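Local coordinates for protein motility-associated killing factor MakB (Vibrio cholerae serotype O1, PDB 6W1W) that is one component of a three-part cytotoxin and, from its resemblance to alpha-pore-forming toxins, probably takes part in damaging target-cell membranes, at residues M4-A12 / L286-V294; I77-F87 / W323-S334. All coordinates share one frame; numbering follows the deposited sequence.

Overall arrangement
Both contacts lie in the same end of the elongated helical body, their centres about 14 Å apart. Contact 2 is the more buried: helix 69-90 packs roughly antiparallel against helix 316-333 through aromatic and aliphatic side chains. Contact 1 is smaller and partly open to solvent, setting the N-terminal loop and the start of helix 9-35 against helix 276-302, with apolar packing at both ends and a lysine-glutamate pair between them. The two contacts hold different helices but are tied directly by a probable hydrogen bond from Trp323 NE1 to Leu5 O. Ser6 and Pro7 of contact 1 also pack on this indole, so the loop lies over the Trp323 end of contact 2.

Contact 1: residues M4-A12 / L286-V294; sequences MLSPNVDTA and LWQDELDKV
Pro7 meets Leu286 at the tightly packed part of this contact, the pyrrolidine CB lying 3.4 Å from Leu286 CD1 while the two side chains run at about a right angle to each other. The other leucine methyl, CD2, approaches Ala12 CB to 4.3 Å, so that Leu286 touches both the loop and the first turn of the helix that follows. At the far end of the loop the buried Leu5 continues the apolar seam: its CD2 lies 3.8 Å from Lys293 CB and 4.2 Å from Val294 CG1. In this way the N-terminal loop, residues 4-8, is laid along helix 276-302 of the elongated helical bundle, in keeping with the likeness of the protein to alpha-pore-forming toxins. Ser6 and Pro7 also touch Trp323 of helix 316-333. Between the apolar ends, Glu290, with CG anti to its N, bends at chi2 (62°) and brings its buried carboxylate beside the loop backbone. Its OE2 and Leu5 O are both acceptors and are not bonded to each other; Leu5 O accepts instead from Trp323 NE1. Within the same helix, Lys293, three residues on and extended beyond CG, forms a salt bridge from NZ to Glu290 OE1 at 3.0 Å, on the syn side. Across the contact this NZ merely lies near loop carbonyls, 3.2 Å from Ser6 O and 3.5 Å from Met4 O. Toward solvent the contact loosens: Met4, modelled as selenomethionine, is exposed and comes near helix 276-302 mainly through its backbone. Asn8, also exposed, turns to the helix start, where as N-cap it accepts at OD1 from Thr11 N, in the carbonyl plane and on a lone pair; a second bond from Thr11 OG1 comes from above that plane.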
loop_
_atom_site.group_PDB
_atom_site.type_symbol
_atom_site.label_atom_id
_atom_site.label_comp_id
_atom_site.label_asym_id
_atom_site.label_seq_id
_atom_site.Cartn_x
_atom_site.Cartn_y
_atom_site.Cartn_z
HETATM N N MSE A 4 -28.019 8.334 17.257
HETATM C CA MSE A 4 -27.172 8.470 16.076
HETATM C C MSE A 4 -26.648 7.126 15.575
HETATM O O MSE A 4 -25.581 6.665 15.991
HETATM C CB MSE A 4 -25.990 9.407 16.364
HETATM C CG MSE A 4 -25.907 9.919 17.797
HETATM SE SE MSE A 4 -25.340 8.570 19.091
HETATM C CE MSE A 4 -25.581 9.593 20.735
ATOM N N LEU A 5 -27.405 6.511 14.665
ATOM C CA LEU A 5 -27.023 5.243 14.042
ATOM C C LEU A 5 -25.979 5.418 12.952
ATOM O O LEU A 5 -26.071 4.790 11.894
ATOM C CB LEU A 5 -28.269 4.551 13.491
ATOM C CG LEU A 5 -29.256 4.034 14.522
ATOM C CD1 LEU A 5 -30.442 3.397 13.824
ATOM C CD2 LEU A 5 -28.558 3.038 15.430
ATOM N N SER A 6 -24.985 6.265 13.191
ATOM C CA SER A 6 -23.905 6.510 12.248
ATOM C C SER A 6 -22.653 6.878 13.031
ATOM O O SER A 6 -22.744 7.366 14.164
ATOM C CB SER A 6 -24.270 7.629 11.264
ATOM O OG SER A 6 -24.473 8.866 11.928
ATOM N N PRO A 7 -21.473 6.637 12.474
ATOM C CA PRO A 7 -20.237 7.011 13.169
ATOM C C PRO A 7 -19.961 8.504 13.045
ATOM O O PRO A 7 -20.653 9.238 12.340
ATOM C CB PRO A 7 -19.169 6.195 12.442
ATOM C CG PRO A 7 -19.713 6.014 11.066
ATOM C CD PRO A 7 -21.208 5.928 11.211
ATOM N N ASN A 8 -18.929 8.949 13.758
ATOM C CA ASN A 8 -18.439 10.315 13.601
ATOM C C ASN A 8 -17.810 10.448 12.220
ATOM O O ASN A 8 -16.760 9.853 11.950
ATOM C CB ASN A 8 -17.437 10.659 14.698
ATOM C CG ASN A 8 -16.928 12.086 14.594
ATOM O OD1 ASN A 8 -15.979 12.364 13.861
ATOM N ND2 ASN A 8 -17.551 12.995 15.335
ATOM N N VAL A 9 -18.450 11.230 11.346
ATOM C CA VAL A 9 -18.071 11.255 9.935
ATOM C C VAL A 9 -16.614 11.663 9.772
ATOM O O VAL A 9 -15.911 11.164 8.884
ATOM C CB VAL A 9 -19.006 12.187 9.145
ATOM C CG1 VAL A 9 -18.807 11.987 7.644
ATOM C CG2 VAL A 9 -20.455 11.945 9.542
ATOM N N ASP A 10 -16.131 12.563 10.628
ATOM C CA ASP A 10 -14.726 12.942 10.571
ATOM C C ASP A 10 -13.832 11.773 10.973
ATOM O O ASP A 10 -12.894 11.418 10.249
ATOM C CB ASP A 10 -14.474 14.163 11.456
ATOM C CG ASP A 10 -13.877 15.326 10.683
ATOM O OD1 ASP A 10 -12.934 15.099 9.895
ATOM O OD2 ASP A 10 -14.362 16.465 10.854
ATOM N N THR A 11 -14.119 11.148 12.119
ATOM C CA THR A 11 -13.302 10.021 12.562
ATOM C C THR A 11 -13.437 8.829 11.623
ATOM O O THR A 11 -12.493 8.044 11.479
ATOM C CB THR A 11 -13.685 9.616 13.986
ATOM O OG1 THR A 11 -13.920 10.789 14.770
ATOM C CG2 THR A 11 -12.560 8.816 14.627
ATOM N N ALA A 12 -14.594 8.683 10.972
ATOM C CA ALA A 12 -14.797 7.579 10.041
ATOM C C ALA A 12 -13.938 7.744 8.793
ATOM O O ALA A 12 -13.262 6.801 8.366
ATOM C CB ALA A 12 -16.278 7.479 9.672
ATOM N N LEU A 286 -15.267 -0.152 13.784
ATOM C CA LEU A 286 -16.269 0.805 13.326
ATOM C C LEU A 286 -17.617 0.127 13.126
ATOM O O LEU A 286 -18.654 0.635 13.569
ATOM C CB LEU A 286 -15.812 1.478 12.033
ATOM C CG LEU A 286 -16.834 2.479 11.496
ATOM C CD1 LEU A 286 -17.141 3.480 12.583
ATOM C CD2 LEU A 286 -16.334 3.174 10.239
ATOM N N TRP A 287 -17.621 -1.025 12.450
ATOM C CA TRP A 287 -18.850 -1.800 12.324
ATOM C C TRP A 287 -19.301 -2.360 13.669
ATOM O O TRP A 287 -20.507 -2.454 13.928
ATOM C CB TRP A 287 -18.656 -2.948 11.339
ATOM C CG TRP A 287 -18.348 -2.566 9.928
ATOM C CD1 TRP A 287 -17.213 -2.864 9.231
ATOM C CD2 TRP A 287 -19.199 -1.856 9.024
ATOM N NE1 TRP A 287 -17.301 -2.374 7.950
ATOM C CE2 TRP A 287 -18.511 -1.750 7.798
ATOM C CE3 TRP A 287 -20.472 -1.293 9.132
ATOM C CZ2 TRP A 287 -19.053 -1.104 6.692
ATOM C CZ3 TRP A 287 -21.011 -0.652 8.031
ATOM C CH2 TRP A 287 -20.301 -0.561 6.828
ATOM N N GLN A 288 -18.353 -2.732 14.533
ATOM C CA GLN A 288 -18.692 -3.443 15.762
ATOM C C GLN A 288 -19.547 -2.579 16.681
ATOM O O GLN A 288 -20.693 -2.927 16.988
ATOM C CB GLN A 288 -17.414 -3.914 16.468
ATOM C CG GLN A 288 -17.616 -4.426 17.892
ATOM C CD GLN A 288 -18.622 -5.561 17.990
ATOM O OE1 GLN A 288 -18.824 -6.322 17.043
ATOM N NE2 GLN A 288 -19.263 -5.675 19.146
ATOM N N ASP A 289 -19.015 -1.436 17.126
ATOM C CA ASP A 289 -19.813 -0.562 17.979
ATOM C C ASP A 289 -20.959 0.103 17.221
ATOM O O ASP A 289 -21.792 0.763 17.850
ATOM C CB ASP A 289 -18.927 0.490 18.661
ATOM C CG ASP A 289 -18.216 1.402 17.679
ATOM O OD1 ASP A 289 -18.307 1.169 16.456
ATOM O OD2 ASP A 289 -17.567 2.366 18.139
ATOM N N GLU A 290 -21.021 -0.063 15.895
ATOM C CA GLU A 290 -22.223 0.291 15.144
ATOM C C GLU A 290 -23.283 -0.796 15.272
ATOM O O GLU A 290 -24.483 -0.502 15.328
ATOM C CB GLU A 290 -21.875 0.520 13.672
ATOM C CG GLU A 290 -23.003 1.122 12.852
ATOM C CD GLU A 290 -23.408 2.493 13.352
ATOM O OE1 GLU A 290 -22.513 3.270 13.751
ATOM O OE2 GLU A 290 -24.622 2.786 13.357
ATOM N N LEU A 291 -22.853 -2.059 15.311
ATOM C CA LEU A 291 -23.775 -3.152 15.598
ATOM C C LEU A 291 -24.281 -3.083 17.034
ATOM O O LEU A 291 -25.452 -3.375 17.299
ATOM C CB LEU A 291 -23.089 -4.489 15.326
ATOM C CG LEU A 291 -23.737 -5.757 15.883
ATOM C CD1 LEU A 291 -24.976 -6.134 15.083
ATOM C CD2 LEU A 291 -22.722 -6.885 15.896
ATOM N N ASP A 292 -23.412 -2.697 17.974
ATOM C CA ASP A 292 -23.849 -2.527 19.357
ATOM C C ASP A 292 -24.999 -1.535 19.463
ATOM O O ASP A 292 -25.836 -1.652 20.363
ATOM C CB ASP A 292 -22.684 -2.066 20.236
ATOM C CG ASP A 292 -21.529 -3.042 20.234
ATOM O OD1 ASP A 292 -21.660 -4.122 19.618
ATOM O OD2 ASP A 292 -20.486 -2.727 20.846
ATOM N N LYS A 293 -25.059 -0.554 18.559
ATOM C CA LYS A 293 -26.167 0.394 18.584
ATOM C C LYS A 293 -27.455 -0.252 18.092
ATOM O O LYS A 293 -28.517 -0.070 18.700
ATOM C CB LYS A 293 -25.835 1.628 17.743
ATOM C CG LYS A 293 -24.613 2.405 18.198
ATOM C CD LYS A 293 -24.317 3.543 17.227
ATOM C CE LYS A 293 -22.911 4.089 17.409
ATOM N NZ LYS A 293 -22.515 4.964 16.275
ATOM N N VAL A 294 -27.391 -1.011 16.995
ATOM C CA VAL A 294 -28.609 -1.628 16.484
ATOM C C VAL A 294 -29.052 -2.801 17.347
ATOM O O VAL A 294 -30.232 -3.167 17.323
ATOM C CB VAL A 294 -28.440 -2.071 15.020
ATOM C CG1 VAL A 294 -27.809 -0.960 14.206
ATOM C CG2 VAL A 294 -27.618 -3.337 14.935
#

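Contact 2: residues I77-F87 / W323-S334; sequences ITSFINYQTTF and WKTISEFVQLIS
With CG anti to the backbone N, the rings of both Tyr83 and Phe87 are carried from helix 69-90 to the indole of Trp323, whose own CG stands beside its backbone N (chi1 -76°). The three form an aromatic cluster at the Trp323 end of a roughly antiparallel helix packing in the bundle, the axes of 77-87 and 323-333 approaching to 8.6 Å with 148° between their directions. Tyr83 turns its ring edge onto one face of the indole in a T-shaped arrangement, planes at 69°, and brings CE2 to 3.4 Å from Trp323 CZ2, offset toward the rim of the indole. Phe87 presents a face instead: Trp323 CD1 sits over the centre of its ring, the two planes inclined. The N-H of the indole is not spent on these rings, since Trp323 NE1 is hydrogen-bonded to Leu5 O of the N-terminal loop. Beside the Trp323 backbone, the buried Gln84 bends at its second torsion and lays CG 3.5 Å from Trp323 O, while its NE2 runs past the aliphatic part of Lys324. Midway along the pair the backbones come closest at the small Ser327, whose CA lies 5.0 Å from Ile81 CA; its OG rests against the Ile81 backbone and side chain. Phe80, whose ring also meets Trp287 of helix 276-302, lies against Trp323, Ile326 and Val330, bringing CD2 to 3.9 Å from Ile326 CG2. Toward the C-terminal end of 323-334 the packing turns aliphatic. Ile77 and Val330 lie alongside, running opposite ways, with Ile77 CD1 3.5 Å from Val330 CG1. The same CD1 reaches Ile333 CG1, and Ile77 CG2 lies 3.6 Å from Ser334 CB.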
loop_
_atom_site.group_PDB
_atom_site.type_symbol
_atom_site.label_atom_id
_atom_site.label_comp_id
_atom_site.label_asym_id
_atom_site.label_seq_id
_atom_site.Cartn_x
_atom_site.Cartn_y
_atom_site.Cartn_z
ATOM N N ILE A 77 -14.669 -1.491 -0.192
ATOM C CA ILE A 77 -15.335 -0.371 -0.856
ATOM C C ILE A 77 -16.842 -0.584 -0.844
ATOM O O ILE A 77 -17.604 0.246 -0.334
ATOM C CB ILE A 77 -14.811 -0.204 -2.294
ATOM C CG1 ILE A 77 -13.375 0.331 -2.304
ATOM C CG2 ILE A 77 -15.744 0.696 -3.110
ATOM C CD1 ILE A 77 -13.264 1.823 -2.150
ATOM N N THR A 78 -17.291 -1.717 -1.389
ATOM C CA THR A 78 -18.722 -1.969 -1.514
ATOM C C THR A 78 -19.402 -2.180 -0.165
ATOM O O THR A 78 -20.630 -2.053 -0.082
ATOM C CB THR A 78 -18.965 -3.180 -2.420
ATOM O OG1 THR A 78 -20.332 -3.194 -2.847
ATOM C CG2 THR A 78 -18.664 -4.479 -1.683
ATOM N N SER A 79 -18.644 -2.485 0.893
ATOM C CA SER A 79 -19.270 -2.716 2.193
ATOM C C SER A 79 -19.876 -1.436 2.756
ATOM O O SER A 79 -20.917 -1.485 3.424
ATOM C CB SER A 79 -18.261 -3.312 3.175
ATOM O OG SER A 79 -17.281 -2.367 3.561
ATOM N N PHE A 80 -19.252 -0.286 2.493
ATOM C CA PHE A 80 -19.798 0.981 2.963
ATOM C C PHE A 80 -20.828 1.552 1.998
ATOM O O PHE A 80 -21.737 2.275 2.424
ATOM C CB PHE A 80 -18.671 1.991 3.188
ATOM C CG PHE A 80 -17.869 1.736 4.433
ATOM C CD1 PHE A 80 -16.773 0.889 4.408
ATOM C CD2 PHE A 80 -18.210 2.348 5.628
ATOM C CE1 PHE A 80 -16.033 0.652 5.554
ATOM C CE2 PHE A 80 -17.474 2.117 6.774
ATOM C CZ PHE A 80 -16.384 1.268 6.736
ATOM N N ILE A 81 -20.710 1.241 0.706
ATOM C CA ILE A 81 -21.686 1.721 -0.266
ATOM C C ILE A 81 -23.000 0.964 -0.127
ATOM O O ILE A 81 -24.077 1.567 -0.049
ATOM C CB ILE A 81 -21.117 1.612 -1.692
ATOM C CG1 ILE A 81 -19.939 2.572 -1.867
ATOM C CG2 ILE A 81 -22.199 1.893 -2.720
ATOM C CD1 ILE A 81 -19.302 2.503 -3.236
ATOM N N ASN A 82 -22.932 -0.370 -0.090
ATOM C CA ASN A 82 -24.144 -1.169 0.047
ATOM C C ASN A 82 -24.834 -0.920 1.384
ATOM O O ASN A 82 -26.070 -0.938 1.457
ATOM C CB ASN A 82 -23.816 -2.657 -0.119
ATOM C CG ASN A 82 -25.017 -3.559 0.138
ATOM O OD1 ASN A 82 -25.964 -3.593 -0.651
ATOM N ND2 ASN A 82 -24.974 -4.310 1.236
ATOM N N TYR A 83 -24.064 -0.674 2.447
ATOM C CA TYR A 83 -24.683 -0.486 3.756
ATOM C C TYR A 83 -25.511 0.792 3.806
ATOM O O TYR A 83 -26.586 0.816 4.416
ATOM C CB TYR A 83 -23.630 -0.476 4.861
ATOM C CG TYR A 83 -24.238 -0.336 6.239
ATOM C CD1 TYR A 83 -24.869 -1.408 6.855
ATOM C CD2 TYR A 83 -24.199 0.872 6.918
ATOM C CE1 TYR A 83 -25.438 -1.284 8.111
ATOM C CE2 TYR A 83 -24.764 1.005 8.175
ATOM C CZ TYR A 83 -25.381 -0.073 8.768
ATOM O OH TYR A 83 -25.940 0.065 10.019
ATOM N N GLN A 84 -25.028 1.867 3.176
ATOM C CA GLN A 84 -25.823 3.088 3.102
ATOM C C GLN A 84 -27.083 2.874 2.276
ATOM O O GLN A 84 -28.110 3.512 2.533
ATOM C CB GLN A 84 -24.985 4.227 2.520
ATOM C CG GLN A 84 -25.715 5.559 2.435
ATOM C CD GLN A 84 -26.436 5.751 1.112
ATOM O OE1 GLN A 84 -26.018 5.220 0.078
ATOM N NE2 GLN A 84 -27.532 6.508 1.138
ATOM N N THR A 85 -27.027 1.975 1.291
ATOM C CA THR A 85 -28.196 1.709 0.459
ATOM C C THR A 85 -29.318 1.073 1.274
ATOM O O THR A 85 -30.453 1.566 1.274
ATOM C CB THR A 85 -27.809 0.814 -0.720
ATOM O OG1 THR A 85 -26.745 1.429 -1.456
ATOM C CG2 THR A 85 -29.004 0.601 -1.646
ATOM N N THR A 86 -29.017 -0.017 1.987
ATOM C CA THR A 86 -30.037 -0.664 2.807
ATOM C C THR A 86 -30.399 0.166 4.032
ATOM O O THR A 86 -31.451 -0.068 4.634
ATOM C CB THR A 86 -29.578 -2.061 3.244
ATOM O OG1 THR A 86 -28.422 -1.951 4.084
ATOM C CG2 THR A 86 -29.243 -2.924 2.031
ATOM N N PHE A 87 -29.559 1.131 4.412
ATOM C CA PHE A 87 -29.879 1.970 5.564
ATOM C C PHE A 87 -30.972 2.977 5.223
ATOM O O PHE A 87 -31.854 3.246 6.048
ATOM C CB PHE A 87 -28.623 2.686 6.056
ATOM C CG PHE A 87 -28.758 3.283 7.433
ATOM C CD1 PHE A 87 -29.452 4.467 7.630
ATOM C CD2 PHE A 87 -28.165 2.672 8.525
ATOM C CE1 PHE A 87 -29.569 5.018 8.893
ATOM C CE2 PHE A 87 -28.275 3.221 9.790
ATOM C CZ PHE A 87 -28.978 4.394 9.974
ATOM N N TRP A 323 -24.368 8.715 6.525
ATOM C CA TRP A 323 -23.960 7.573 5.713
ATOM C C TRP A 323 -23.810 7.961 4.251
ATOM O O TRP A 323 -22.957 7.405 3.548
ATOM C CB TRP A 323 -24.953 6.418 5.864
ATOM C CG TRP A 323 -24.780 5.707 7.161
ATOM C CD1 TRP A 323 -25.609 5.751 8.244
ATOM C CD2 TRP A 323 -23.678 4.874 7.531
ATOM N NE1 TRP A 323 -25.095 4.986 9.262
ATOM C CE2 TRP A 323 -23.909 4.437 8.849
ATOM C CE3 TRP A 323 -22.519 4.451 6.874
ATOM C CZ2 TRP A 323 -23.027 3.594 9.518
ATOM C CZ3 TRP A 323 -21.645 3.617 7.542
ATOM C CH2 TRP A 323 -21.904 3.198 8.849
ATOM N N LYS A 324 -24.618 8.913 3.780
ATOM C CA LYS A 324 -24.470 9.387 2.409
ATOM C C LYS A 324 -23.124 10.073 2.217
ATOM O O LYS A 324 -22.496 9.937 1.160
ATOM C CB LYS A 324 -25.618 10.330 2.048
ATOM C CG LYS A 324 -25.726 10.642 0.559
ATOM C CD LYS A 324 -25.880 9.370 -0.264
ATOM C CE LYS A 324 -26.104 9.674 -1.739
ATOM N NZ LYS A 324 -24.973 10.436 -2.338
ATOM N N THR A 325 -22.659 10.803 3.235
ATOM C CA THR A 325 -21.343 11.430 3.160
ATOM C C THR A 325 -20.238 10.378 3.125
ATOM O O THR A 325 -19.267 10.512 2.370
ATOM C CB THR A 325 -21.148 12.387 4.343
ATOM O OG1 THR A 325 -22.196 13.369 4.357
ATOM C CG2 THR A 325 -19.809 13.099 4.243
ATOM N N ILE A 326 -20.379 9.314 3.920
ATOM C CA ILE A 326 -19.363 8.266 3.943
ATOM C C ILE A 326 -19.405 7.454 2.654
ATOM O O ILE A 326 -18.362 7.085 2.102
ATOM C CB ILE A 326 -19.537 7.375 5.187
ATOM C CG1 ILE A 326 -19.382 8.212 6.457
ATOM C CG2 ILE A 326 -18.531 6.232 5.179
ATOM C CD1 ILE A 326 -19.392 7.408 7.725
ATOM N N SER A 327 -20.607 7.174 2.145
ATOM C CA SER A 327 -20.712 6.437 0.889
ATOM C C SER A 327 -20.121 7.238 -0.263
ATOM O O SER A 327 -19.505 6.671 -1.174
ATOM C CB SER A 327 -22.171 6.079 0.602
ATOM O OG SER A 327 -22.273 5.235 -0.534
ATOM N N GLU A 328 -20.287 8.562 -0.234
ATOM C CA GLU A 328 -19.703 9.397 -1.278
ATOM C C GLU A 328 -18.185 9.469 -1.164
ATOM O O GLU A 328 -17.496 9.603 -2.182
ATOM C CB GLU A 328 -20.315 10.798 -1.234
ATOM C CG GLU A 328 -21.736 10.869 -1.778
ATOM C CD GLU A 328 -22.382 12.229 -1.563
ATOM O OE1 GLU A 328 -21.656 13.200 -1.259
ATOM O OE2 GLU A 328 -23.621 12.324 -1.694
ATOM N N PHE A 329 -17.645 9.385 0.056
ATOM C CA PHE A 329 -16.194 9.363 0.210
ATOM C C PHE A 329 -15.598 8.071 -0.328
ATOM O O PHE A 329 -14.486 8.075 -0.873
ATOM C CB PHE A 329 -15.805 9.541 1.677
ATOM C CG PHE A 329 -14.320 9.534 1.912
ATOM C CD1 PHE A 329 -13.577 10.691 1.753
ATOM C CD2 PHE A 329 -13.665 8.375 2.290
ATOM C CE1 PHE A 329 -12.208 10.692 1.965
ATOM C CE2 PHE A 329 -12.295 8.372 2.501
ATOM C CZ PHE A 329 -11.567 9.533 2.340
ATOM N N VAL A 330 -16.313 6.958 -0.180
ATOM C CA VAL A 330 -15.794 5.682 -0.658
ATOM C C VAL A 330 -15.876 5.603 -2.181
ATOM O O VAL A 330 -15.022 4.976 -2.821
ATOM C CB VAL A 330 -16.541 4.521 0.030
ATOM C CG1 VAL A 330 -16.092 3.185 -0.510
ATOM C CG2 VAL A 330 -16.317 4.569 1.542
ATOM N N GLN A 331 -16.869 6.255 -2.790
ATOM C CA GLN A 331 -16.967 6.262 -4.246
ATOM C C GLN A 331 -15.821 7.017 -4.904
ATOM O O GLN A 331 -15.570 6.823 -6.099
ATOM C CB GLN A 331 -18.301 6.866 -4.680
ATOM C CG GLN A 331 -19.500 5.990 -4.372
ATOM C CD GLN A 331 -20.817 6.733 -4.500
ATOM O OE1 GLN A 331 -20.883 7.948 -4.310
ATOM N NE2 GLN A 331 -21.873 6.002 -4.822
ATOM N N LEU A 332 -15.121 7.869 -4.154
ATOM C CA LEU A 332 -14.005 8.614 -4.731
ATOM C C LEU A 332 -12.721 7.791 -4.724
ATOM O O LEU A 332 -11.997 7.761 -5.726
ATOM C CB LEU A 332 -13.797 9.934 -3.984
ATOM C CG LEU A 332 -14.968 10.922 -4.026
ATOM C CD1 LEU A 332 -14.668 12.166 -3.197
ATOM C CD2 LEU A 332 -15.315 11.296 -5.462
ATOM N N ILE A 333 -12.429 7.106 -3.615
ATOM C CA ILE A 333 -11.235 6.263 -3.557
ATOM C C ILE A 333 -11.390 4.991 -4.384
ATOM O O ILE A 333 -10.387 4.348 -4.716
ATOM C CB ILE A 333 -10.878 5.915 -2.099
ATOM C CG1 ILE A 333 -12.058 5.237 -1.406
ATOM C CG2 ILE A 333 -10.460 7.164 -1.330
ATOM C CD1 ILE A 333 -11.798 4.911 0.046
ATOM N N SER A 334 -12.622 4.606 -4.726
ATOM C CA SER A 334 -12.855 3.441 -5.577
ATOM C C SER A 334 -12.496 3.693 -7.033
ATOM O O SER A 334 -12.204 2.738 -7.760
ATOM C CB SER A 334 -14.319 3.003 -5.498
ATOM O OG SER A 334 -15.183 4.026 -5.968
#